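Side-chain contacts in butyryl-CoA dehydrogenase (PDB 6CXT), which is a flavoprotein of the acyl-CoA dehydrogenase family, binding flavin-adenine dinucleotide and assembling with an alpha/beta hydrolase fold protein: residues S60-D63 and I64-I68; E228-G231 and A232-A236; M239-E242 and R243-F247; D367-R370 and E371-C374. One frame throughout, in Å; residues are numbered along the deposited sequence.

Contact 1: residues S60-D63 and I64-I68; sequences SGFD and ILTTI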
loop_
_atom_site.group_PDB
_atom_site.type_symbol
_atom_site.label_atom_id
_atom_site.label_comp_id
_atom_site.label_asym_id
_atom_site.label_seq_id
_atom_site.Cartn_x
_atom_site.Cartn_y
_atom_site.Cartn_z
ATOM N N SER B 60 -29.639 28.425 10.726
ATOM C CA SER B 60 -28.650 28.782 11.763
ATOM C C SER B 60 -27.640 29.816 11.279
ATOM O O SER B 60 -26.963 30.458 12.094
ATOM C CB SER B 60 -27.887 27.555 12.240
ATOM O OG SER B 60 -28.686 26.661 12.963
ATOM N N GLY B 61 -27.480 29.915 9.966
ATOM C CA GLY B 61 -26.418 30.719 9.353
ATOM C C GLY B 61 -25.044 30.493 9.991
ATOM O O GLY B 61 -24.272 31.440 10.193
ATOM N N PHE B 62 -24.726 29.239 10.319
ATOM C CA PHE B 62 -23.385 28.916 10.839
ATOM C C PHE B 62 -22.280 29.104 9.827
ATOM O O PHE B 62 -22.501 28.995 8.620
ATOM C CB PHE B 62 -23.332 27.478 11.364
ATOM C CG PHE B 62 -24.122 27.245 12.602
ATOM C CD1 PHE B 62 -24.187 28.230 13.626
ATOM C CD2 PHE B 62 -24.758 26.019 12.813
ATOM C CE1 PHE B 62 -24.915 27.985 14.781
ATOM C CE2 PHE B 62 -25.452 25.767 13.980
ATOM C CZ PHE B 62 -25.548 26.751 14.961
ATOM N N ASP B 63 -21.062 29.377 10.294
ATOM C CA ASP B 63 -19.931 29.368 9.362
ATOM C C ASP B 63 -19.600 27.902 8.980
ATOM O O ASP B 63 -20.102 26.966 9.607
ATOM C CB ASP B 63 -18.710 30.097 9.934
ATOM C CG ASP B 63 -18.198 29.489 11.244
ATOM O OD1 ASP B 63 -18.602 28.420 11.657
ATOM O OD2 ASP B 63 -17.340 30.089 11.900
ATOM N N ILE B 64 -18.752 27.739 7.977
ATOM C CA ILE B 64 -18.366 26.401 7.465
ATOM C C ILE B 64 -17.749 25.486 8.539
ATOM O O ILE B 64 -18.155 24.325 8.696
ATOM C CB ILE B 64 -17.493 26.500 6.199
ATOM C CG1 ILE B 64 -18.202 27.372 5.169
ATOM C CG2 ILE B 64 -17.375 25.134 5.523
ATOM C CD1 ILE B 64 -17.262 27.826 4.069
ATOM N N LEU B 65 -16.824 26.010 9.325
ATOM C CA LEU B 65 -16.254 25.167 10.369
ATOM C C LEU B 65 -17.230 24.654 11.387
ATOM O O LEU B 65 -17.162 23.460 11.763
ATOM C CB LEU B 65 -15.075 25.838 11.102
ATOM C CG LEU B 65 -13.740 25.625 10.385
ATOM C CD1 LEU B 65 -12.746 26.675 10.884
ATOM C CD2 LEU B 65 -13.196 24.185 10.573
ATOM N N THR B 66 -18.123 25.536 11.874
ATOM C CA THR B 66 -19.110 25.109 12.837
ATOM C C THR B 66 -20.034 24.060 12.190
ATOM O O THR B 66 -20.422 23.081 12.842
ATOM C CB THR B 66 -19.968 26.295 13.344
ATOM O OG1 THR B 66 -19.097 27.267 13.934
ATOM C CG2 THR B 66 -20.917 25.815 14.395
ATOM N N THR B 67 -20.405 24.319 10.940
ATOM C CA THR B 67 -21.332 23.440 10.234
ATOM C C THR B 67 -20.679 22.041 10.108
ATOM O O THR B 67 -21.315 21.035 10.437
ATOM C CB THR B 67 -21.618 23.965 8.815
ATOM O OG1 THR B 67 -22.388 25.166 8.877
ATOM C CG2 THR B 67 -22.392 22.917 7.949
ATOM N N ILE B 68 -19.426 21.985 9.624
ATOM C CA ILE B 68 -18.789 20.656 9.437
ATOM C C ILE B 68 -18.579 19.924 10.778
ATOM O O ILE B 68 -18.647 18.691 10.849
ATOM C CB ILE B 68 -17.519 20.666 8.534
ATOM C CG1 ILE B 68 -16.366 21.444 9.113
ATOM C CG2 ILE B 68 -17.861 21.117 7.101
ATOM C CD1 ILE B 68 -15.425 20.567 9.921
#
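Asp63 is the N-cap of helix 64-77, and its side chain turns back to hold Thr66, three residues on. Asp63 CB lies 3.1 Å from Ile64 N, the next amide along the chain. From CB the chain swings to a CG placed between the backbone N and the carbonyl carbon (chi1 59°), which carries the carboxylate over the first helical turn. CG itself stays 3.6 Å from Thr66 OG1. The contact is made by the next atom, OD1, which takes two bonds on its syn side: one from Thr66 N at 2.9 Å, the capping bond, and a shorter one from the Thr66 OG1 hydroxyl at 2.6 Å. The hydroxyl lies closer to the carboxylate plane than the amide does, 22° out of it. Two donors on the one oxygen probably limit rotation of the carboxylate. OD2, the other branch, comes no nearer to Thr66 OG1 than 3.9 Å. Thr66 OG1 is also hydrogen-bonded to Gln9, in helix 7-19. Asp63 O starts the helical ladder, accepting from Thr67 N, and takes a second bond from Thr67 OG1, which stands above the carbonyl plane. Before the cap, the Phe62 ring is sandwiched: Ser60 CB sits over the centre of one face and the Thr66 methyl over the other. This CH-pi contact puts Thr66 CG2 4.1 Å from the centroid of the Phe62 ring, 18° off its normal.

Contact 2: residues E228-G231 and A232-A236; sequences EGQG and ARIFA. With FK4 (S-[2-({N-[(2R)-2-hydroxy-4-{[(R)-hydroxy(oxo)-lambda~5~-phosphanyl]oxy}-3,3-dimethylbutanoyl]-beta-alanyl}amino)ethyl] 1H-pyrrole-2-carbothioate), chain C.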
loop_
_atom_site.group_PDB
_atom_site.type_symbol
_atom_site.label_atom_id
_atom_site.label_comp_id
_atom_site.label_asym_id
_atom_site.label_seq_id
_atom_site.Cartn_x
_atom_site.Cartn_y
_atom_site.Cartn_z
ATOM N N GLU B 228 -27.973 32.028 -18.048
ATOM C CA GLU B 228 -27.685 31.048 -19.089
ATOM C C GLU B 228 -26.166 30.927 -19.285
ATOM O O GLU B 228 -25.446 31.947 -19.323
ATOM C CB GLU B 228 -28.371 31.384 -20.417
ATOM C CG GLU B 228 -28.322 30.245 -21.452
ATOM C CD GLU B 228 -27.063 30.243 -22.351
ATOM O OE1 GLU B 228 -26.610 31.376 -22.661
ATOM O OE2 GLU B 228 -26.536 29.147 -22.778
ATOM N N GLY B 229 -25.697 29.680 -19.395
ATOM C CA GLY B 229 -24.265 29.381 -19.605
ATOM C C GLY B 229 -23.404 29.171 -18.356
ATOM O O GLY B 229 -22.259 28.667 -18.482
ATOM N N GLN B 230 -23.906 29.579 -17.187
ATOM C CA GLN B 230 -23.163 29.489 -15.927
ATOM C C GLN B 230 -23.226 28.074 -15.261
ATOM O O GLN B 230 -22.666 27.902 -14.189
ATOM C CB GLN B 230 -23.627 30.509 -14.894
ATOM C CG GLN B 230 -23.328 31.956 -15.252
ATOM C CD GLN B 230 -23.596 32.951 -14.119
ATOM O OE1 GLN B 230 -24.558 32.848 -13.342
ATOM N NE2 GLN B 230 -22.728 33.957 -14.042
ATOM N N GLY B 231 -23.915 27.137 -15.897
ATOM C CA GLY B 231 -24.226 25.804 -15.344
ATOM C C GLY B 231 -22.974 25.075 -14.848
ATOM O O GLY B 231 -22.957 24.587 -13.695
ATOM N N ALA B 232 -21.945 24.986 -15.700
ATOM C CA ALA B 232 -20.709 24.289 -15.309
ATOM C C ALA B 232 -20.062 24.862 -14.044
ATOM O O ALA B 232 -19.635 24.100 -13.159
ATOM C CB ALA B 232 -19.721 24.230 -16.452
ATOM N N ARG B 233 -20.000 26.185 -13.934
ATOM C CA ARG B 233 -19.386 26.849 -12.788
ATOM C C ARG B 233 -20.229 26.844 -11.535
ATOM O O ARG B 233 -19.707 26.777 -10.409
ATOM C CB ARG B 233 -18.863 28.255 -13.159
ATOM C CG ARG B 233 -17.758 28.158 -14.225
ATOM C CD ARG B 233 -17.209 29.500 -14.720
ATOM N NE ARG B 233 -16.466 30.191 -13.678
ATOM C CZ ARG B 233 -15.180 29.996 -13.369
ATOM N NH1 ARG B 233 -14.405 29.122 -14.036
ATOM N NH2 ARG B 233 -14.661 30.722 -12.380
ATOM N N ILE B 234 -21.543 26.892 -11.692
ATOM C CA ILE B 234 -22.420 26.705 -10.547
ATOM C C ILE B 234 -22.293 25.238 -10.037
ATOM O O ILE B 234 -22.284 25.015 -8.832
ATOM C CB ILE B 234 -23.902 27.035 -10.908
ATOM C CG1 ILE B 234 -24.007 28.573 -11.083
ATOM C CG2 ILE B 234 -24.875 26.578 -9.788
ATOM C CD1 ILE B 234 -25.362 29.081 -11.527
ATOM N N PHE B 235 -22.225 24.295 -10.961
ATOM C CA PHE B 235 -22.036 22.900 -10.551
ATOM C C PHE B 235 -20.689 22.765 -9.784
ATOM O O PHE B 235 -20.642 22.241 -8.664
ATOM C CB PHE B 235 -22.053 21.949 -11.707
ATOM C CG PHE B 235 -21.869 20.531 -11.245
ATOM C CD1 PHE B 235 -22.872 19.929 -10.429
ATOM C CD2 PHE B 235 -20.655 19.848 -11.481
ATOM C CE1 PHE B 235 -22.685 18.638 -9.912
ATOM C CE2 PHE B 235 -20.483 18.542 -10.979
ATOM C CZ PHE B 235 -21.494 17.952 -10.209
ATOM N N ALA B 236 -19.606 23.309 -10.359
ATOM C CA ALA B 236 -18.328 23.322 -9.627
ATOM C C ALA B 236 -18.475 23.937 -8.243
ATOM O O ALA B 236 -17.905 23.420 -7.258
ATOM C CB ALA B 236 -17.209 23.996 -10.434
HETATM O O01 FK4 C . -13.783 22.360 -11.714
HETATM P P02 FK4 C . -14.370 22.074 -13.136
HETATM O O03 FK4 C . -14.661 20.574 -13.491
HETATM C C04 FK4 C . -13.792 19.585 -13.019
HETATM C C05 FK4 C . -13.742 18.334 -13.844
HETATM C C06 FK4 C . -12.772 17.348 -13.142
HETATM C C07 FK4 C . -13.231 18.721 -15.259
HETATM C C08 FK4 C . -15.149 17.709 -14.029
HETATM O O09 FK4 C . -15.189 16.743 -15.051
HETATM C C10 FK4 C . -15.745 17.150 -12.721
HETATM N N11 FK4 C . -16.029 15.723 -12.778
HETATM C C12 FK4 C . -16.556 15.101 -11.616
HETATM C C13 FK4 C . -18.101 15.093 -11.616
HETATM C C14 FK4 C . -18.673 15.044 -10.263
HETATM N N15 FK4 C . -19.942 14.456 -10.288
HETATM C C16 FK4 C . -20.726 14.391 -9.054
HETATM C C17 FK4 C . -22.240 14.394 -9.341
HETATM S S18 FK4 C . -23.201 14.801 -7.911
HETATM C C19 FK4 C . -22.795 13.477 -6.772
HETATM C C20 FK4 C . -23.739 13.661 -5.651
HETATM C C21 FK4 C . -24.029 12.784 -4.630
HETATM C C22 FK4 C . -24.962 13.454 -3.812
HETATM C C23 FK4 C . -25.222 14.730 -4.371
HETATM N N24 FK4 C . -24.479 14.879 -5.487
HETATM O O25 FK4 C . -22.265 12.434 -7.218
HETATM O O26 FK4 C . -18.136 15.495 -9.255
HETATM O O27 FK4 C . -15.928 17.813 -11.644
HETATM O O28 FK4 C . -15.653 22.828 -13.256
HETATM O O HOH W 1 -21.829 26.033 -18.434
HETATM O O HOH W 2 -20.105 27.945 -16.458
#
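The first turn of helix 231-245, beside the FK4 pocket, opens with the backbone carbonyls of Gln230 and Gly231 accepting from the amides of Ile234 and Phe235. Ile234 N reaches Gln230 O at 2.9 Å, and Phe235 N reaches Gly231 O at 2.8 Å. Ile234 CD1 lies against Gln230 CB at 4.0 Å, while the amide oxygen of Gln230 turns back to Arg227 N. Two waters serve the early amides: one accepts from Ala232 N and lies where it can donate to Gly229 O, and the second accepts from Arg233 N at 3.1 Å and donates to Gly229 O. The tail of Arg233 bends away to a salt bridge with Glu55 of the alpha/beta hydrolase chain. Phe235 projects the other way. With CG anti to the backbone N (chi1 -179°), its ring presents an edge to the ligand, CZ lying 3.7 Å from FK4 C17. Further on, Ala236 CB is 3.4 Å from FK4 O28, an oxygen on the ligand's phosphorus. This is the start of a helix in the acyl-CoA dehydrogenase C-terminal domain, with first amides served by water and Phe235 and Ala236 lining the FK4 pocket.

Contact 3: residues M239-E242 and R243-F247; sequences MDWE and RCCLF. With FK4 (S-[2-({N-[(2R)-2-hydroxy-4-{[(R)-hydroxy(oxo)-lambda~5~-phosphanyl]oxy}-3,3-dimethylbutanoyl]-beta-alanyl}amino)ethyl] 1H-pyrrole-2-carbothioate), chain C.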
loop_
_atom_site.group_PDB
_atom_site.type_symbol
_atom_site.label_atom_id
_atom_site.label_comp_id
_atom_site.label_asym_id
_atom_site.label_seq_id
_atom_site.Cartn_x
_atom_site.Cartn_y
_atom_site.Cartn_z
ATOM N N MET B 239 -20.285 21.395 -5.944
ATOM C CA MET B 239 -19.317 20.311 -5.593
ATOM C C MET B 239 -18.270 20.817 -4.603
ATOM O O MET B 239 -17.825 20.075 -3.743
ATOM C CB MET B 239 -18.659 19.743 -6.819
ATOM C CG MET B 239 -19.536 18.840 -7.643
ATOM S SD MET B 239 -20.327 17.523 -6.630
ATOM C CE MET B 239 -21.999 18.190 -6.376
ATOM N N ASP B 240 -17.909 22.094 -4.674
ATOM C CA ASP B 240 -17.015 22.616 -3.642
ATOM C C ASP B 240 -17.650 22.541 -2.267
ATOM O O ASP B 240 -16.993 22.172 -1.283
ATOM C CB ASP B 240 -16.498 24.005 -3.985
ATOM C CG ASP B 240 -15.263 24.359 -3.199
ATOM O OD1 ASP B 240 -14.211 23.685 -3.401
ATOM O OD2 ASP B 240 -15.340 25.290 -2.375
ATOM N N TRP B 241 -18.946 22.834 -2.183
ATOM C CA TRP B 241 -19.673 22.676 -0.950
ATOM C C TRP B 241 -19.821 21.194 -0.544
ATOM O O TRP B 241 -19.630 20.849 0.625
ATOM C CB TRP B 241 -21.108 23.284 -1.055
ATOM C CG TRP B 241 -21.094 24.776 -0.838
ATOM C CD1 TRP B 241 -21.236 25.772 -1.803
ATOM C CD2 TRP B 241 -20.938 25.438 0.405
ATOM N NE1 TRP B 241 -21.151 27.010 -1.212
ATOM C CE2 TRP B 241 -20.984 26.846 0.140
ATOM C CE3 TRP B 241 -20.751 24.996 1.725
ATOM C CZ2 TRP B 241 -20.801 27.786 1.134
ATOM C CZ3 TRP B 241 -20.617 25.924 2.711
ATOM C CH2 TRP B 241 -20.659 27.326 2.414
ATOM N N GLU B 242 -20.217 20.371 -1.485
ATOM C CA GLU B 242 -20.527 18.958 -1.179
ATOM C C GLU B 242 -19.238 18.176 -0.816
ATOM O O GLU B 242 -19.184 17.474 0.191
ATOM C CB GLU B 242 -21.207 18.304 -2.365
ATOM C CG GLU B 242 -21.697 16.909 -2.024
ATOM C CD GLU B 242 -22.434 16.280 -3.180
ATOM O OE1 GLU B 242 -23.650 16.491 -3.277
ATOM O OE2 GLU B 242 -21.830 15.558 -3.996
ATOM N N ARG B 243 -18.200 18.334 -1.629
ATOM C CA ARG B 243 -16.934 17.599 -1.438
ATOM C C ARG B 243 -16.319 17.994 -0.102
ATOM O O ARG B 243 -15.656 17.183 0.534
ATOM C CB ARG B 243 -15.979 17.907 -2.593
ATOM C CG ARG B 243 -16.363 17.195 -3.903
ATOM C CD ARG B 243 -15.460 17.752 -5.009
ATOM N NE ARG B 243 -15.953 17.304 -6.304
ATOM C CZ ARG B 243 -15.647 17.887 -7.477
ATOM N NH1 ARG B 243 -14.883 18.971 -7.504
ATOM N NH2 ARG B 243 -16.134 17.393 -8.617
ATOM N N CYS B 244 -16.553 19.239 0.319
ATOM C CA CYS B 244 -16.035 19.746 1.587
ATOM C C CYS B 244 -16.873 19.278 2.783
ATOM O O CYS B 244 -16.327 18.658 3.751
ATOM C CB CYS B 244 -15.992 21.284 1.586
ATOM S SG CYS B 244 -15.229 22.022 3.066
ATOM N N CYS B 245 -18.175 19.558 2.755
ATOM C CA CYS B 245 -18.988 19.428 3.943
ATOM C C CYS B 245 -19.643 18.063 4.079
ATOM O O CYS B 245 -19.806 17.593 5.178
ATOM C CB CYS B 245 -20.089 20.509 3.960
ATOM S SG CYS B 245 -19.381 22.201 3.906
ATOM N N LEU B 246 -20.075 17.456 2.972
ATOM C CA LEU B 246 -20.805 16.190 3.061
ATOM C C LEU B 246 -19.872 15.125 3.692
ATOM O O LEU B 246 -20.298 14.309 4.508
ATOM C CB LEU B 246 -21.339 15.758 1.693
ATOM C CG LEU B 246 -22.114 14.422 1.596
ATOM C CD1 LEU B 246 -23.115 14.455 0.432
ATOM C CD2 LEU B 246 -21.155 13.207 1.405
ATOM N N PHE B 247 -18.586 15.205 3.377
ATOM C CA PHE B 247 -17.605 14.138 3.769
ATOM C C PHE B 247 -17.243 14.207 5.249
ATOM O O PHE B 247 -16.654 13.254 5.799
ATOM C CB PHE B 247 -16.378 14.183 2.814
ATOM C CG PHE B 247 -16.707 13.567 1.462
ATOM C CD1 PHE B 247 -17.547 14.279 0.524
ATOM C CD2 PHE B 247 -16.308 12.281 1.140
ATOM C CE1 PHE B 247 -17.972 13.676 -0.619
ATOM C CE2 PHE B 247 -16.704 11.674 -0.062
ATOM C CZ PHE B 247 -17.555 12.368 -0.927
HETATM O O01 FK4 C . -13.783 22.360 -11.714
HETATM P P02 FK4 C . -14.370 22.074 -13.136
HETATM O O03 FK4 C . -14.661 20.574 -13.491
HETATM C C04 FK4 C . -13.792 19.585 -13.019
HETATM C C05 FK4 C . -13.742 18.334 -13.844
HETATM C C06 FK4 C . -12.772 17.348 -13.142
HETATM C C07 FK4 C . -13.231 18.721 -15.259
HETATM C C08 FK4 C . -15.149 17.709 -14.029
HETATM O O09 FK4 C . -15.189 16.743 -15.051
HETATM C C10 FK4 C . -15.745 17.150 -12.721
HETATM N N11 FK4 C . -16.029 15.723 -12.778
HETATM C C12 FK4 C . -16.556 15.101 -11.616
HETATM C C13 FK4 C . -18.101 15.093 -11.616
HETATM C C14 FK4 C . -18.673 15.044 -10.263
HETATM N N15 FK4 C . -19.942 14.456 -10.288
HETATM C C16 FK4 C . -20.726 14.391 -9.054
HETATM C C17 FK4 C . -22.240 14.394 -9.341
HETATM S S18 FK4 C . -23.201 14.801 -7.911
HETATM C C19 FK4 C . -22.795 13.477 -6.772
HETATM C C20 FK4 C . -23.739 13.661 -5.651
HETATM C C21 FK4 C . -24.029 12.784 -4.630
HETATM C C22 FK4 C . -24.962 13.454 -3.812
HETATM C C23 FK4 C . -25.222 14.730 -4.371
HETATM N N24 FK4 C . -24.479 14.879 -5.487
HETATM O O25 FK4 C . -22.265 12.434 -7.218
HETATM O O26 FK4 C . -18.136 15.495 -9.255
HETATM O O27 FK4 C . -15.928 17.813 -11.644
HETATM O O28 FK4 C . -15.653 22.828 -13.256
#
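Arg243 NH2 grips two oxygens of FK4, donating to O26 at 2.8 Å and to O27 at 3.1 Å, while its guanidinium lies flat against Met239, one helical turn back. At 154° and 150° both bonds are fairly straight, and one nitrogen serves both amide carbonyls of the ligand. Met239, Glu242 and Arg243 line the FK4 pocket on helix 231-245 of the acyl-CoA dehydrogenase C-terminal domain. Met239 CB sits 3.6 Å above the centre of the guanidinium plane, and the two side chains cross at about a right angle. An extended chain from CG to NE lets the arginine run past the Met239 carbonyl to the ligand, and NE is hydrogen-bonded to Ser363 O. Apolar carbon thus covers a face and the ligand meets the edge. Met239 bends at chi2 and chi3, which takes its methyl CE to within 3.9 Å of FK4 S18. Glu242 and Leu246 run side by side, with Glu242 CG 3.8 Å from Leu246 CD1, and Glu242 OE2 is hydrogen-bonded to Ser363 OG. On another flank, Cys245 SG meets the rim of the Trp241 indole, 3.8 Å from CE3 and 78° off the normal of the six-membered ring, a sulfur-aromatic contact made edge-on. Several helices pack against helix 231-245: Trp241 and Cys245 meet helix 64-77, Glu242 and Leu246 helix 81-101, Cys244 helix 313-338, and Arg243 helix 366-377.

Contact 4: residues D367-R370 and E371-C374; sequences DIQR and ELIC. With FAD (flavin-adenine dinucleotide), chain D.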
loop_
_atom_site.group_PDB
_atom_site.type_symbol
_atom_site.label_atom_id
_atom_site.label_comp_id
_atom_site.label_asym_id
_atom_site.label_seq_id
_atom_site.Cartn_x
_atom_site.Cartn_y
_atom_site.Cartn_z
ATOM N N ASP B 367 -10.150 9.197 -8.732
ATOM C CA ASP B 367 -9.319 9.563 -9.906
ATOM C C ASP B 367 -9.558 11.004 -10.304
ATOM O O ASP B 367 -8.607 11.686 -10.668
ATOM C CB ASP B 367 -9.595 8.628 -11.072
ATOM C CG ASP B 367 -9.346 7.160 -10.697
ATOM O OD1 ASP B 367 -8.298 6.890 -10.018
ATOM O OD2 ASP B 367 -10.179 6.297 -11.052
ATOM N N ILE B 368 -10.828 11.467 -10.213
ATOM C CA ILE B 368 -11.153 12.855 -10.563
ATOM C C ILE B 368 -10.608 13.825 -9.536
ATOM O O ILE B 368 -10.083 14.905 -9.850
ATOM C CB ILE B 368 -12.691 12.996 -10.716
ATOM C CG1 ILE B 368 -13.169 12.317 -11.988
ATOM C CG2 ILE B 368 -13.187 14.448 -10.600
ATOM C CD1 ILE B 368 -12.312 12.376 -13.224
ATOM N N GLN B 369 -10.688 13.445 -8.254
ATOM C CA GLN B 369 -10.052 14.297 -7.231
ATOM C C GLN B 369 -8.558 14.476 -7.543
ATOM O O GLN B 369 -8.027 15.574 -7.360
ATOM C CB GLN B 369 -10.233 13.724 -5.785
ATOM C CG GLN B 369 -11.689 13.450 -5.386
ATOM C CD GLN B 369 -12.620 14.692 -5.572
ATOM O OE1 GLN B 369 -12.283 15.831 -5.217
ATOM N NE2 GLN B 369 -13.784 14.450 -6.117
ATOM N N ARG B 370 -7.880 13.416 -7.960
ATOM C CA ARG B 370 -6.457 13.581 -8.275
ATOM C C ARG B 370 -6.265 14.448 -9.523
ATOM O O ARG B 370 -5.314 15.222 -9.563
ATOM C CB ARG B 370 -5.768 12.250 -8.472
ATOM C CG ARG B 370 -5.660 11.540 -7.065
ATOM C CD ARG B 370 -4.692 10.325 -7.227
ATOM N NE ARG B 370 -4.681 9.568 -5.940
ATOM C CZ ARG B 370 -5.483 8.525 -5.639
ATOM N NH1 ARG B 370 -6.403 8.072 -6.504
ATOM N NH2 ARG B 370 -5.396 7.966 -4.411
ATOM N N GLU B 371 -7.165 14.320 -10.499
ATOM C CA GLU B 371 -7.138 15.275 -11.622
ATOM C C GLU B 371 -7.213 16.718 -11.161
ATOM O O GLU B 371 -6.429 17.558 -11.627
ATOM C CB GLU B 371 -8.229 14.986 -12.673
ATOM C CG GLU B 371 -7.914 13.756 -13.458
ATOM C CD GLU B 371 -6.712 13.960 -14.360
ATOM O OE1 GLU B 371 -6.822 14.604 -15.409
ATOM O OE2 GLU B 371 -5.627 13.482 -14.041
ATOM N N LEU B 372 -8.147 17.014 -10.265
ATOM C CA LEU B 372 -8.253 18.348 -9.734
ATOM C C LEU B 372 -7.041 18.763 -8.926
ATOM O O LEU B 372 -6.560 19.880 -9.033
ATOM C CB LEU B 372 -9.470 18.460 -8.811
ATOM C CG LEU B 372 -10.759 18.382 -9.660
ATOM C CD1 LEU B 372 -11.951 17.871 -8.816
ATOM C CD2 LEU B 372 -10.971 19.795 -10.227
ATOM N N ILE B 373 -6.568 17.871 -8.054
ATOM C CA ILE B 373 -5.339 18.216 -7.310
ATOM C C ILE B 373 -4.166 18.553 -8.276
ATOM O O ILE B 373 -3.484 19.557 -8.050
ATOM C CB ILE B 373 -4.968 17.030 -6.358
ATOM C CG1 ILE B 373 -6.050 16.901 -5.254
ATOM C CG2 ILE B 373 -3.581 17.261 -5.720
ATOM C CD1 ILE B 373 -6.135 15.480 -4.632
ATOM N N CYS B 374 -3.926 17.707 -9.265
ATOM C CA CYS B 374 -2.850 17.878 -10.231
ATOM C C CYS B 374 -2.993 19.246 -10.914
ATOM O O CYS B 374 -2.012 19.999 -11.008
ATOM C CB CYS B 374 -2.920 16.826 -11.343
ATOM S SG CYS B 374 -2.416 15.194 -10.714
HETATM P PA FAD D . -17.200 6.774 -15.109
HETATM O O1A FAD D . -17.094 8.286 -15.168
HETATM O O2A FAD D . -17.691 5.896 -16.248
HETATM O O5B FAD D . -15.776 6.213 -14.555
HETATM C C5B FAD D . -15.440 4.806 -14.566
HETATM C C4B FAD D . -13.953 4.746 -14.161
HETATM O O4B FAD D . -13.158 5.522 -15.093
HETATM C C3B FAD D . -13.737 5.344 -12.774
HETATM O O3B FAD D . -12.661 4.574 -12.222
HETATM C C2B FAD D . -13.200 6.756 -13.096
HETATM O O2B FAD D . -12.436 7.354 -12.019
HETATM C C1B FAD D . -12.398 6.501 -14.407
HETATM N N9A FAD D . -12.251 7.781 -15.131
HETATM C C8A FAD D . -13.216 8.471 -15.796
HETATM N N7A FAD D . -12.708 9.673 -16.244
HETATM C C5A FAD D . -11.409 9.755 -15.840
HETATM C C6A FAD D . -10.280 10.715 -15.964
HETATM N N6A FAD D . -10.424 11.926 -16.609
HETATM N N1A FAD D . -9.094 10.368 -15.379
HETATM C C2A FAD D . -8.901 9.187 -14.697
HETATM N N3A FAD D . -9.889 8.272 -14.578
HETATM C C4A FAD D . -11.126 8.493 -15.102
HETATM N N1 FAD D . -24.818 11.854 -9.630
HETATM C C2 FAD D . -25.689 12.926 -9.586
HETATM O O2 FAD D . -25.740 13.640 -10.624
HETATM N N3 FAD D . -26.475 13.220 -8.511
HETATM C C4 FAD D . -26.488 12.424 -7.423
HETATM O O4 FAD D . -27.212 12.704 -6.467
HETATM C C4X FAD D . -25.578 11.227 -7.397
HETATM N N5 FAD D . -25.540 10.354 -6.365
HETATM C C5X FAD D . -24.766 9.233 -6.372
HETATM C C6 FAD D . -24.810 8.377 -5.238
HETATM C C7 FAD D . -24.031 7.201 -5.235
HETATM C C7M FAD D . -24.113 6.279 -4.044
HETATM C C8 FAD D . -23.177 6.868 -6.388
HETATM C C8M FAD D . -22.339 5.634 -6.380
HETATM C C9 FAD D . -23.104 7.730 -7.503
HETATM C C9A FAD D . -23.881 8.910 -7.515
HETATM N N10 FAD D . -23.877 9.808 -8.630
HETATM C C10 FAD D . -24.726 10.968 -8.585
HETATM C "C1'" FAD D . -23.067 9.553 -9.813
HETATM C "C2'" FAD D . -21.583 9.838 -9.481
HETATM O "O2'" FAD D . -21.284 11.236 -9.323
HETATM C "C3'" FAD D . -20.722 9.144 -10.523
HETATM O "O3'" FAD D . -20.908 7.727 -10.327
HETATM C "C4'" FAD D . -19.239 9.541 -10.622
HETATM O "O4'" FAD D . -19.114 10.918 -11.102
HETATM C "C5'" FAD D . -18.480 8.621 -11.589
HETATM O "O5'" FAD D . -19.212 8.573 -12.820
HETATM P P FAD D . -19.528 7.174 -13.467
HETATM O O1P FAD D . -20.257 7.377 -14.799
HETATM O O2P FAD D . -20.225 6.227 -12.508
HETATM O O3P FAD D . -18.129 6.475 -13.824
#
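Ile368 and Leu372 meet one turn apart on helix 366-377 through their methyls, CG2 of Ile368 lying 4.1 Å from CD1 of Leu372, and both residues also touch FK4. The other branch of Ile368 turns to the flavin-adenine dinucleotide, where CD1 packs 3.8 Å from C6A of the adenine. Beside it Asp367 OD2 accepts from the ribose hydroxyl O2B at 2.7 Å. The next shell is the helix backbone, which fixes these side chains relative to one another: Glu371 N bonds to Asp367 O at 3.0 Å, and Leu372 N to Ile368 O at 2.9 Å. Gln369 bends at chi2 (-54°) and runs alongside Leu372. Its NE2 is hydrogen-bonded to Gly364 O, but OE1, buried here, has no polar partner in the model and lies 4.2 Å from Leu372 CD1. Farther out, the charged side chains pair with another chain: Arg370 NE forms a salt bridge with Asp287 of the second subunit, and Glu371 OE2 a hydrogen bond with His283 of the same subunit. In sum, a carboxylate accepts from the ribose hydroxyl, Ile368 packs on both ligands and Leu372 on FK4, and the outer polar groups tie the helix to a neighbouring subunit, so one short helix contributes to both the cofactor site and the subunit interface.

The centre of contact 3 lies about 6 Å from the centre of the chain; contacts 2 and 4 are also buried but farther out. Contact 1, with Asp63 exposed and Thr66 and Thr67 buried, is partly at the surface. Contact 3 is the hub: Trp241 packs on Ile64, Cys245 on Ile64 and Ile68, and Arg243 on Gln369 and Leu372 of contact 4. Contact 2 adjoins it on helix 231-245 without other touch. Contact 1 closes a helix start with a carboxylate and hydroxyls, contact 2 with backbone carbonyls and waters. Contact 3 lies at the C-terminal part of helix 231-245 and contact 4 within helix 366-377; both, like contact 2, meet a ligand, and contact 4 adds a salt bridge and a hydrogen bond to another subunit.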